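PDB 1UDD: transcriptional regulator from Pyrococcus horikoshii, which is an all-helical protein of the TenA/THI-4/PQQC family, a homologue of TenA whose precise role is not established here. Local coordinates for residues Phe39-Tyr42 / Val43-Phe47. Sequence-based numbering, arbitrary orientation.
Sequences FKFY and VLQDF
Two turns near the start of the long helix 36-63, in the all-helical TenA fold, bring Phe-39, Phe-41 and Tyr-42 against the side chains four residues on. The backbone bonds begin regular: Val-43 N donates to Phe-39 O at 2.7 Å and almost straight, at 177°. By Asp-46 N to Tyr-42 O the bond is bent and weak; Asp-46 N also bonds Val-43 O, at 2.8 Å. Val-43 sets CG2 over the centre of the Phe-39 ring, a CH-pi contact 3.8 Å from CG2 to the centroid. That methyl gets there because CG2 stands beside the backbone N, with CG1 anti to it (chi1 172°). Tyr-42 meets the carboxylate of Asp-46 nearly at right angles, the planes 86° apart; OD2 of Asp-46 hangs over one ring face toward its rim, 3.5 Å from CE2 of Tyr-42. Phe-41 and Gln-45 instead run alongside each other, with CE2 of Phe-41 3.8 Å from CG of Gln-45. A water above the Phe-41 ring face donates to Phe-41 O and accepts from Gln-45 NE2 at 2.8 Å, giving that carbonyl a second partner besides Gln-45 N. The Gln-45 amide is further fixed by Thr-107 N on OE1 and Glu-105 O on NE2, while Tyr-42 OH bonds Tyr-140 OH. Around these turns, helix 82-93 packs on Phe-39 and Val-43 through Leu-90 and Leu-91, and helix 190-213 brings Met-210 to Phe-41 and Gln-45 and Phe-207 to Asp-46.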
loop_
_atom_site.group_PDB
_atom_site.type_symbol
_atom_site.label_atom_id
_atom_site.label_comp_id
_atom_site.label_asym_id
_atom_site.label_seq_id
_atom_site.Cartn_x
_atom_site.Cartn_y
_atom_site.Cartn_z
ATOM N N PHE A 39 -21.776 18.382 -21.649
ATOM C CA PHE A 39 -20.365 18.681 -21.431
ATOM C C PHE A 39 -20.158 19.041 -19.967
ATOM O O PHE A 39 -19.189 18.604 -19.342
ATOM C CB PHE A 39 -19.918 19.839 -22.331
ATOM C CG PHE A 39 -18.439 20.130 -22.276
ATOM C CD1 PHE A 39 -17.508 19.144 -22.586
ATOM C CD2 PHE A 39 -17.980 21.404 -21.949
ATOM C CE1 PHE A 39 -16.136 19.418 -22.577
ATOM C CE2 PHE A 39 -16.613 21.695 -21.935
ATOM C CZ PHE A 39 -15.684 20.691 -22.253
ATOM N N LYS A 40 -21.074 19.833 -19.413
ATOM C CA LYS A 40 -20.960 20.219 -18.014
ATOM C C LYS A 40 -21.024 18.999 -17.103
ATOM O O LYS A 40 -20.290 18.928 -16.127
ATOM C CB LYS A 40 -22.050 21.224 -17.632
ATOM C CG LYS A 40 -21.891 22.571 -18.308
ATOM C CD LYS A 40 -22.998 23.517 -17.884
ATOM C CE LYS A 40 -23.006 24.788 -18.711
ATOM N NZ LYS A 40 -24.080 25.716 -18.242
ATOM N N PHE A 41 -21.896 18.042 -17.412
ATOM C CA PHE A 41 -21.991 16.839 -16.583
ATOM C C PHE A 41 -20.654 16.093 -16.607
ATOM O O PHE A 41 -20.191 15.578 -15.583
ATOM C CB PHE A 41 -23.081 15.905 -17.099
ATOM C CG PHE A 41 -23.256 14.682 -16.262
ATOM C CD1 PHE A 41 -24.042 14.715 -15.111
ATOM C CD2 PHE A 41 -22.603 13.501 -16.595
ATOM C CE1 PHE A 41 -24.175 13.582 -14.298
ATOM C CE2 PHE A 41 -22.724 12.369 -15.794
ATOM C CZ PHE A 41 -23.513 12.407 -14.640
ATOM N N TYR A 42 -20.058 16.035 -17.796
ATOM C CA TYR A 42 -18.772 15.385 -18.002
ATOM C C TYR A 42 -17.672 16.127 -17.243
ATOM O O TYR A 42 -16.951 15.522 -16.439
ATOM C CB TYR A 42 -18.452 15.339 -19.508
ATOM C CG TYR A 42 -17.000 15.065 -19.849
ATOM C CD1 TYR A 42 -16.406 13.828 -19.569
ATOM C CD2 TYR A 42 -16.214 16.056 -20.430
ATOM C CE1 TYR A 42 -15.058 13.594 -19.860
ATOM C CE2 TYR A 42 -14.873 15.836 -20.721
ATOM C CZ TYR A 42 -14.302 14.606 -20.431
ATOM O OH TYR A 42 -12.968 14.418 -20.687
ATOM N N VAL A 43 -17.542 17.432 -17.484
ATOM C CA VAL A 43 -16.514 18.207 -16.797
ATOM C C VAL A 43 -16.636 17.999 -15.292
ATOM O O VAL A 43 -15.640 17.767 -14.602
ATOM C CB VAL A 43 -16.610 19.722 -17.127
ATOM C CG1 VAL A 43 -15.651 20.516 -16.234
ATOM C CG2 VAL A 43 -16.256 19.961 -18.592
ATOM N N LEU A 44 -17.863 18.063 -14.787
ATOM C CA LEU A 44 -18.111 17.869 -13.362
ATOM C C LEU A 44 -17.534 16.538 -12.875
ATOM O O LEU A 44 -16.867 16.485 -11.839
ATOM C CB LEU A 44 -19.614 17.919 -13.075
ATOM C CG LEU A 44 -20.163 19.191 -12.413
ATOM C CD1 LEU A 44 -19.629 20.422 -13.115
ATOM C CD2 LEU A 44 -21.693 19.168 -12.450
ATOM N N GLN A 45 -17.790 15.469 -13.624
ATOM C CA GLN A 45 -17.291 14.149 -13.266
ATOM C C GLN A 45 -15.758 14.088 -13.351
ATOM O O GLN A 45 -15.148 13.151 -12.833
ATOM C CB GLN A 45 -17.892 13.089 -14.192
ATOM C CG GLN A 45 -19.382 12.831 -14.024
ATOM C CD GLN A 45 -19.726 12.157 -12.708
ATOM O OE1 GLN A 45 -19.200 11.089 -12.381
ATOM N NE2 GLN A 45 -20.624 12.778 -11.943
ATOM N N ASP A 46 -15.140 15.084 -13.989
ATOM C CA ASP A 46 -13.688 15.110 -14.125
ATOM C C ASP A 46 -12.897 15.396 -12.856
ATOM O O ASP A 46 -11.706 15.082 -12.797
ATOM C CB ASP A 46 -13.245 16.107 -15.195
ATOM C CG ASP A 46 -13.528 15.616 -16.594
ATOM O OD1 ASP A 46 -13.478 14.389 -16.824
ATOM O OD2 ASP A 46 -13.795 16.459 -17.472
ATOM N N PHE A 47 -13.523 16.001 -11.847
ATOM C CA PHE A 47 -12.782 16.274 -10.619
ATOM C C PHE A 47 -12.269 14.968 -10.019
ATOM O O PHE A 47 -11.080 14.812 -9.739
ATOM C CB PHE A 47 -13.651 16.969 -9.577
ATOM C CG PHE A 47 -12.925 17.253 -8.306
ATOM C CD1 PHE A 47 -11.898 18.193 -8.277
ATOM C CD2 PHE A 47 -13.239 16.561 -7.136
ATOM C CE1 PHE A 47 -11.189 18.443 -7.094
ATOM C CE2 PHE A 47 -12.537 16.803 -5.947
ATOM C CZ PHE A 47 -11.509 17.747 -5.929
HETATM O O HOH W 1 -21.697 15.102 -13.070
#